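Local structure of putative lipoprotein (Pseudomonas protegens, 4KT3) at residues Gln26-Ala31 with Gly90-Ile95; Val44-Asp49 with Tyr63-Gly68. The protein probably acts as the immunity partner of a type VI secretion effector that hydrolyses peptidoglycan, binding that effector in a complex. One frame throughout, in Å; residues are numbered along the deposited sequence.

Contact 1. Residues Gln26-Ala31 with Gly90-Ile95; sequences QVLRVA and GDTWEI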
ATOM      1  N   GLN B  26      -9.972  -4.059  13.371  1.00 18.95           N
ATOM      2  CA  GLN B  26      -9.624  -4.398  14.743  1.00 22.04           C
ATOM      3  C   GLN B  26      -8.763  -5.662  14.788  1.00 22.02           C
ATOM      4  O   GLN B  26      -7.830  -5.748  15.593  1.00 21.71           O
ATOM      5  CB  GLN B  26     -10.871  -4.520  15.618  1.00 24.87           C
ATOM      6  CG  GLN B  26     -11.541  -3.178  15.873  1.00 34.39           C
ATOM      7  CD  GLN B  26     -10.570  -2.124  16.404  1.00 37.30           C
ATOM      8  OE1 GLN B  26      -9.835  -2.368  17.364  1.00 38.46           O
ATOM      9  NE2 GLN B  26     -10.559  -0.948  15.772  1.00 40.84           N
ATOM     10  N   VAL B  27      -9.051  -6.619  13.906  1.00 20.93           N
ATOM     11  CA  VAL B  27      -8.202  -7.797  13.757  1.00 18.61           C
ATOM     12  C   VAL B  27      -6.789  -7.362  13.356  1.00 17.43           C
ATOM     13  O   VAL B  27      -5.803  -7.793  13.953  1.00 18.81           O
ATOM     14  CB  VAL B  27      -8.773  -8.795  12.706  1.00 18.78           C
ATOM     15  CG1 VAL B  27      -7.783  -9.909  12.412  1.00 19.50           C
ATOM     16  CG2 VAL B  27     -10.091  -9.396  13.196  1.00 21.74           C
ATOM     17  N   LEU B  28      -6.686  -6.509  12.340  1.00 18.04           N
ATOM     18  CA  LEU B  28      -5.384  -6.003  11.915  1.00 15.35           C
ATOM     19  C   LEU B  28      -4.651  -5.333  13.079  1.00 20.14           C
ATOM     20  O   LEU B  28      -3.449  -5.545  13.281  1.00 18.11           O
ATOM     21  CB  LEU B  28      -5.544  -5.021  10.750  1.00 16.07           C
ATOM     22  CG  LEU B  28      -4.236  -4.377  10.292  1.00 17.62           C
ATOM     23  CD1 LEU B  28      -3.245  -5.442   9.815  1.00 20.62           C
ATOM     24  CD2 LEU B  28      -4.489  -3.361   9.192  1.00 17.85           C
ATOM     25  N   ARG B  29      -5.365  -4.527  13.856  1.00 18.20           N
ATOM     26  CA  ARG B  29      -4.728  -3.831  14.975  1.00 20.70           C
ATOM     27  C   ARG B  29      -4.153  -4.803  16.006  1.00 20.21           C
ATOM     28  O   ARG B  29      -3.066  -4.577  16.540  1.00 24.67           O
ATOM     29  CB  ARG B  29      -5.695  -2.846  15.621  1.00 21.61           C
ATOM     30  CG  ARG B  29      -5.869  -1.583  14.812  1.00 23.16           C
ATOM     31  CD  ARG B  29      -6.871  -0.639  15.438  1.00 25.02           C
ATOM     32  NE  ARG B  29      -7.130   0.496  14.556  1.00 26.39           N
ATOM     33  CZ  ARG B  29      -6.369   1.584  14.482  1.00 26.57           C
ATOM     34  NH1 ARG B  29      -5.291   1.708  15.246  1.00 31.78           N
ATOM     35  NH2 ARG B  29      -6.693   2.558  13.645  1.00 26.12           N
ATOM     36  N   VAL B  30      -4.863  -5.897  16.257  1.00 23.92           N
ATOM     37  CA  VAL B  30      -4.334  -6.970  17.096  1.00 23.47           C
ATOM     38  C   VAL B  30      -3.075  -7.550  16.443  1.00 23.75           C
ATOM     39  O   VAL B  30      -2.036  -7.693  17.089  1.00 28.42           O
ATOM     40  CB  VAL B  30      -5.394  -8.067  17.357  1.00 23.56           C
ATOM     41  CG1 VAL B  30      -4.775  -9.288  18.053  1.00 27.97           C
ATOM     42  CG2 VAL B  30      -6.530  -7.521  18.227  1.00 27.30           C
ATOM     43  N   ALA B  31      -3.159  -7.869  15.159  1.00 23.41           N
ATOM     44  CA  ALA B  31      -2.001  -8.379  14.428  1.00 25.57           C
ATOM     45  C   ALA B  31      -0.780  -7.469  14.544  1.00 26.52           C
ATOM     46  O   ALA B  31       0.329  -7.951  14.754  1.00 28.78           O
ATOM     47  CB  ALA B  31      -2.352  -8.580  12.968  1.00 23.18           C
ATOM     48  N   GLY B  90     -10.205 -14.067   9.219  1.00 14.80           N
ATOM     49  CA  GLY B  90      -9.288 -13.126   9.830  1.00 17.03           C
ATOM     50  C   GLY B  90      -7.835 -13.321   9.429  1.00 16.67           C
ATOM     51  O   GLY B  90      -6.950 -12.648   9.967  1.00 15.81           O
ATOM     52  N   ASP B  91      -7.568 -14.245   8.506  1.00 15.99           N
ATOM     53  CA  ASP B  91      -6.205 -14.411   7.989  1.00 16.17           C
ATOM     54  C   ASP B  91      -5.715 -13.057   7.498  1.00 13.70           C
ATOM     55  O   ASP B  91      -6.405 -12.396   6.699  1.00 15.21           O
ATOM     56  CB  ASP B  91      -6.186 -15.430   6.842  1.00 17.04           C
ATOM     57  CG  ASP B  91      -4.797 -15.997   6.559  1.00 17.39           C
ATOM     58  OD1 ASP B  91      -3.941 -16.044   7.477  1.00 18.10           O
ATOM     59  OD2 ASP B  91      -4.578 -16.419   5.403  1.00 17.77           O
ATOM     60  N   THR B  92      -4.508 -12.678   7.921  1.00 16.58           N
ATOM     61  CA  THR B  92      -3.965 -11.353   7.635  1.00 14.20           C
ATOM     62  C   THR B  92      -2.604 -11.445   6.945  1.00 15.79           C
ATOM     63  O   THR B  92      -1.681 -12.084   7.453  1.00 18.11           O
ATOM     64  CB  THR B  92      -3.866 -10.515   8.920  1.00 15.60           C
ATOM     65  OG1 THR B  92      -5.172 -10.371   9.482  1.00 17.34           O
ATOM     66  CG2 THR B  92      -3.268  -9.127   8.654  1.00 15.37           C
ATOM     67  N   TRP B  93      -2.505 -10.801   5.782  1.00 14.38           N
ATOM     68  CA  TRP B  93      -1.282 -10.785   4.994  1.00 14.25           C
ATOM     69  C   TRP B  93      -0.801  -9.368   4.726  1.00 13.62           C
ATOM     70  O   TRP B  93      -1.595  -8.465   4.473  1.00 14.34           O
ATOM     71  CB  TRP B  93      -1.516 -11.454   3.634  1.00 14.40           C
ATOM     72  CG  TRP B  93      -1.633 -12.939   3.694  1.00 16.37           C
ATOM     73  CD1 TRP B  93      -2.717 -13.662   4.108  1.00 18.28           C
ATOM     74  CD2 TRP B  93      -0.632 -13.886   3.325  1.00 16.16           C
ATOM     75  NE1 TRP B  93      -2.450 -15.007   4.024  1.00 16.48           N
ATOM     76  CE2 TRP B  93      -1.174 -15.173   3.547  1.00 15.09           C
ATOM     77  CE3 TRP B  93       0.668 -13.777   2.830  1.00 18.01           C
ATOM     78  CZ2 TRP B  93      -0.459 -16.335   3.283  1.00 20.21           C
ATOM     79  CZ3 TRP B  93       1.375 -14.936   2.567  1.00 21.03           C
ATOM     80  CH2 TRP B  93       0.814 -16.197   2.806  1.00 20.45           C
ATOM     81  N   GLU B  94       0.513  -9.187   4.754  1.00 14.80           N
ATOM     82  CA  GLU B  94       1.125  -7.994   4.185  1.00 15.03           C
ATOM     83  C   GLU B  94       1.423  -8.368   2.736  1.00 15.50           C
ATOM     84  O   GLU B  94       2.208  -9.284   2.482  1.00 14.97           O
ATOM     85  CB  GLU B  94       2.403  -7.629   4.934  1.00 16.44           C
ATOM     86  CG  GLU B  94       2.715  -6.135   4.935  1.00 16.59           C
ATOM     87  CD  GLU B  94       3.198  -5.624   3.590  1.00 13.63           C
ATOM     88  OE1 GLU B  94       3.698  -6.435   2.791  1.00 16.78           O
ATOM     89  OE2 GLU B  94       3.070  -4.409   3.319  1.00 18.37           O
ATOM     90  N   ILE B  95       0.785  -7.683   1.790  1.00 13.41           N
ATOM     91  CA  ILE B  95       0.734  -8.186   0.418  1.00 12.56           C
ATOM     92  C   ILE B  95       1.785  -7.588  -0.535  1.00 14.06           C
ATOM     93  O   ILE B  95       1.793  -7.888  -1.733  1.00 16.92           O
ATOM     94  CB  ILE B  95      -0.695  -8.096  -0.176  1.00 12.60           C
ATOM     95  CG1 ILE B  95      -1.228  -6.658  -0.197  1.00 13.10           C
ATOM     96  CG2 ILE B  95      -1.640  -8.978   0.620  1.00 14.23           C
ATOM     97  CD1 ILE B  95      -2.491  -6.508  -1.050  1.00 12.71           C
TER

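Contact 2. Residues Val44-Asp49 with Tyr63-Gly68; sequences VFIDGD and YDFSLG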
ATOM      1  N   VAL B  44       0.774   8.771  12.579  1.00 23.70           N
ATOM      2  CA  VAL B  44       0.550   7.408  12.112  1.00 24.77           C
ATOM      3  C   VAL B  44      -0.942   7.130  11.927  1.00 22.82           C
ATOM      4  O   VAL B  44      -1.770   7.580  12.720  1.00 27.17           O
ATOM      5  CB  VAL B  44       1.135   6.380  13.092  1.00 24.73           C
ATOM      6  CG1 VAL B  44       0.823   4.969  12.635  1.00 27.32           C
ATOM      7  CG2 VAL B  44       2.640   6.576  13.236  1.00 26.02           C
ATOM      8  N   PHE B  45      -1.283   6.386  10.884  1.00 20.01           N
ATOM      9  CA  PHE B  45      -2.682   6.057  10.625  1.00 18.78           C
ATOM     10  C   PHE B  45      -2.831   4.694   9.976  1.00 17.47           C
ATOM     11  O   PHE B  45      -1.929   4.211   9.310  1.00 20.71           O
ATOM     12  CB  PHE B  45      -3.286   7.083   9.674  1.00 21.97           C
ATOM     13  CG  PHE B  45      -2.598   7.131   8.342  1.00 22.33           C
ATOM     14  CD1 PHE B  45      -2.908   6.208   7.360  1.00 24.30           C
ATOM     15  CD2 PHE B  45      -1.624   8.080   8.085  1.00 22.51           C
ATOM     16  CE1 PHE B  45      -2.281   6.231   6.142  1.00 26.81           C
ATOM     17  CE2 PHE B  45      -0.986   8.117   6.865  1.00 23.54           C
ATOM     18  CZ  PHE B  45      -1.308   7.189   5.886  1.00 24.34           C
ATOM     19  N   ILE B  46      -3.991   4.085  10.187  1.00 16.33           N
ATOM     20  CA  ILE B  46      -4.431   2.961   9.390  1.00 18.02           C
ATOM     21  C   ILE B  46      -5.597   3.446   8.549  1.00 18.62           C
ATOM     22  O   ILE B  46      -6.537   4.038   9.073  1.00 21.36           O
ATOM     23  CB  ILE B  46      -4.880   1.781  10.271  1.00 21.51           C
ATOM     24  CG1 ILE B  46      -3.673   1.185  10.997  1.00 20.09           C
ATOM     25  CG2 ILE B  46      -5.574   0.704   9.435  1.00 22.24           C
ATOM     26  CD1 ILE B  46      -4.029   0.106  11.990  1.00 26.09           C
ATOM     27  N   ASP B  47      -5.535   3.178   7.247  1.00 16.74           N
ATOM     28  CA  ASP B  47      -6.562   3.616   6.313  1.00 16.61           C
ATOM     29  C   ASP B  47      -7.207   2.407   5.640  1.00 13.37           C
ATOM     30  O   ASP B  47      -6.533   1.653   4.928  1.00 15.18           O
ATOM     31  CB  ASP B  47      -5.911   4.493   5.252  1.00 17.11           C
ATOM     32  CG  ASP B  47      -6.907   5.203   4.365  1.00 25.48           C
ATOM     33  OD1 ASP B  47      -8.113   4.906   4.418  1.00 22.60           O
ATOM     34  OD2 ASP B  47      -6.459   6.071   3.591  1.00 33.23           O
ATOM     35  N   GLY B  48      -8.511   2.235   5.837  1.00 14.32           N
ATOM     36  CA  GLY B  48      -9.229   1.138   5.206  1.00 14.98           C
ATOM     37  C   GLY B  48     -10.054   1.563   4.002  1.00 14.61           C
ATOM     38  O   GLY B  48     -10.772   0.745   3.430  1.00 15.50           O
ATOM     39  N   ASP B  49      -9.945   2.827   3.595  1.00 12.96           N
ATOM     40  CA  ASP B  49     -10.686   3.313   2.430  1.00 14.66           C
ATOM     41  C   ASP B  49      -9.881   3.048   1.158  1.00 12.78           C
ATOM     42  O   ASP B  49      -9.384   3.975   0.489  1.00 15.46           O
ATOM     43  CB  ASP B  49     -11.013   4.801   2.580  1.00 16.62           C
ATOM     44  CG  ASP B  49     -11.913   5.319   1.473  1.00 23.38           C
ATOM     45  OD1 ASP B  49     -12.490   4.497   0.734  1.00 23.72           O
ATOM     46  OD2 ASP B  49     -12.052   6.559   1.351  1.00 26.60           O
ATOM     47  N   TYR B  63     -10.648  -7.398   3.255  1.00 12.72           N
ATOM     48  CA  TYR B  63     -10.611  -5.942   3.292  1.00 12.08           C
ATOM     49  C   TYR B  63      -9.145  -5.520   3.343  1.00 11.93           C
ATOM     50  O   TYR B  63      -8.355  -6.121   4.069  1.00 12.96           O
ATOM     51  CB  TYR B  63     -11.339  -5.425   4.521  1.00 13.85           C
ATOM     52  CG  TYR B  63     -12.834  -5.520   4.412  1.00 16.23           C
ATOM     53  CD1 TYR B  63     -13.526  -4.770   3.474  1.00 18.05           C
ATOM     54  CD2 TYR B  63     -13.557  -6.352   5.254  1.00 19.47           C
ATOM     55  CE1 TYR B  63     -14.898  -4.851   3.370  1.00 20.31           C
ATOM     56  CE2 TYR B  63     -14.922  -6.438   5.164  1.00 20.44           C
ATOM     57  CZ  TYR B  63     -15.590  -5.692   4.218  1.00 21.28           C
ATOM     58  OH  TYR B  63     -16.958  -5.776   4.137  1.00 28.38           O
ATOM     59  N   ASP B  64      -8.783  -4.496   2.575  1.00 12.17           N
ATOM     60  CA  ASP B  64      -7.401  -4.017   2.536  1.00  9.97           C
ATOM     61  C   ASP B  64      -7.214  -2.764   3.398  1.00  9.71           C
ATOM     62  O   ASP B  64      -8.129  -1.930   3.526  1.00 12.00           O
ATOM     63  CB  ASP B  64      -6.976  -3.680   1.106  1.00 11.09           C
ATOM     64  CG  ASP B  64      -6.847  -4.895   0.205  1.00 12.15           C
ATOM     65  OD1 ASP B  64      -7.120  -6.037   0.633  1.00 12.59           O
ATOM     66  OD2 ASP B  64      -6.491  -4.677  -0.974  1.00 12.25           O
ATOM     67  N   PHE B  65      -6.013  -2.619   3.960  1.00 11.63           N
ATOM     68  CA  PHE B  65      -5.686  -1.502   4.838  1.00 12.97           C
ATOM     69  C   PHE B  65      -4.264  -1.054   4.587  1.00 13.92           C
ATOM     70  O   PHE B  65      -3.373  -1.880   4.381  1.00 13.44           O
ATOM     71  CB  PHE B  65      -5.793  -1.913   6.314  1.00 13.85           C
ATOM     72  CG  PHE B  65      -7.149  -2.375   6.706  1.00 12.78           C
ATOM     73  CD1 PHE B  65      -8.093  -1.470   7.172  1.00 15.20           C
ATOM     74  CD2 PHE B  65      -7.498  -3.718   6.596  1.00 13.82           C
ATOM     75  CE1 PHE B  65      -9.356  -1.893   7.523  1.00 13.06           C
ATOM     76  CE2 PHE B  65      -8.762  -4.140   6.950  1.00 17.11           C
ATOM     77  CZ  PHE B  65      -9.688  -3.229   7.421  1.00 15.07           C
ATOM     78  N   SER B  66      -4.046   0.255   4.602  1.00 12.86           N
ATOM     79  CA  SER B  66      -2.688   0.772   4.542  1.00 11.35           C
ATOM     80  C   SER B  66      -2.286   1.311   5.905  1.00 14.70           C
ATOM     81  O   SER B  66      -3.121   1.815   6.658  1.00 16.62           O
ATOM     82  CB  SER B  66      -2.569   1.868   3.488  1.00 18.29           C
ATOM     83  OG  SER B  66      -3.263   3.026   3.880  1.00 18.38           O
ATOM     84  N   LEU B  67      -1.000   1.182   6.219  1.00 13.51           N
ATOM     85  CA  LEU B  67      -0.421   1.721   7.434  1.00 14.33           C
ATOM     86  C   LEU B  67       0.593   2.770   7.010  1.00 13.29           C
ATOM     87  O   LEU B  67       1.510   2.493   6.236  1.00 14.85           O
ATOM     88  CB  LEU B  67       0.266   0.619   8.217  1.00 15.96           C
ATOM     89  CG  LEU B  67       1.049   1.054   9.457  1.00 19.52           C
ATOM     90  CD1 LEU B  67       0.131   1.679  10.500  1.00 22.19           C
ATOM     91  CD2 LEU B  67       1.795  -0.140  10.024  1.00 22.31           C
ATOM     92  N   GLY B  68       0.419   3.987   7.496  1.00 18.56           N
ATOM     93  CA  GLY B  68       1.238   5.080   7.022  1.00 23.65           C
ATOM     94  C   GLY B  68       1.553   6.118   8.068  1.00 17.41           C
ATOM     95  O   GLY B  68       1.073   6.051   9.195  1.00 18.07           O
TER
HETATM   96  O   HOH W   1      -3.763   4.964   2.224  1.00 22.74           O
HETATM   97  O   HOH W   2     -10.867  -1.890   3.878  1.00 16.70           O

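Contact 1. Residues Gln26-Ala31 with Gly90-Ile95
Val27 carries CG1 anti to its backbone N (chi1 172°), which sets this methyl against the turn that leads into strand 92-94. Thr92 has CG2 anti to its own backbone N and OG1 beside it (chi1 -60°), and its two branches meet different helix residues. Val27 CG1 lies 3.8 Å from Gly90 O and 4.0 Å from Thr92 OG1; the Val27 and Thr92 side chains slide past each other in opposite directions. On the methyl branch, Thr92 CG2 meets Leu28 CD1 at 3.9 Å, the side chains crossing at about a right angle. Ala31 CB adds a looser contact with the same methyl, 4.4 Å from Thr92 CG2. This is one face of helix 21-34 lying across the five-stranded antiparallel sheet, with axes 9.9 Å apart and directions differing by 66°. No hydrogen bond joins the two segments. The strand side holds its own polar bonds: Thr92 OG1 donates to Gly90 O at 2.9 Å, from above the carbonyl plane, and Gln110 NE2 also bonds to Gly90 O. The side chains of Asp91 and Trp93 leave the backbone away from the helix. Trp93 NE1 donates to Asp91 OD2 (2.9 Å), with the oxygen close to the indole plane. Asp91 OD1 forms a salt bridge with Arg100. On the helix side, Leu106 of helix 104-117 packs against both Val27 and Ala31.

Contact 2. Residues Val44-Asp49 with Tyr63-Gly68
Phe45 and Gly68 exchange two backbone hydrogen bonds, Phe45 N to Gly68 O (2.9 Å) and Gly68 N to Phe45 O. Asp47 and Ser66 form the second such pair, with Asp47 N 2.8 Å from Ser66 O. Water 1 joins their side chains. It donates to Asp47 OD2 and hydrogen-bonds to Ser66 OG at 2.6 Å. Asp47 OD1 accepts from Asp49 N, an Asx turn where the strand ends. Just past the strand, water 2 donates to both Gly48 O and Asp64 O. Phe45 CG sits between the backbone N and the carbonyl carbon (chi1 61°), and the ring lies over Gly68. Gly68 CA makes a CH-pi contact, 3.8 Å from the Phe45 ring centroid and 23° off the normal. Ser66 OG is at the ring edge. On the other face of the sheet, Leu67 CD1 touches Val44 CG1 and lies 3.9 Å from Ile46 CG1. Ile46 CG2 reaches Phe65 CD1 at 4.0 Å. Gly48 CA comes closer to that ring, 3.5 Å from Phe65 CD1. Ile46 and Leu67 form the non-hydrogen-bonded pair between the two hydrogen-bonded ones, the regular ladder of antiparallel strands, where 44-47 is the outermost strand of the sheet within this chain.

In the fold
Contact 1 and contact 2 lie on the same antiparallel sheet, with centres about 11 Å apart. Strand 78-86 runs between strands 62-69 and 92-94. Helix 21-34 joins the two sites directly. Leu28 CD2 packs 3.5 Å from Phe65 CB, so Leu28, part of contact 1, also packs on contact 2. Next to it, Arg29 CZ lies 3.7 Å from Ile46 CD1. Along the chain, helix 21-34 leads into strand 44-47, and both segments of contact 2 fall between those of contact 1. Each contact also reaches the partner protein of the complex, probably the effector: Glu94 OE2 hydrogen-bonds to Tyr163 OH of that chain, and Asp49 O to its Arg79.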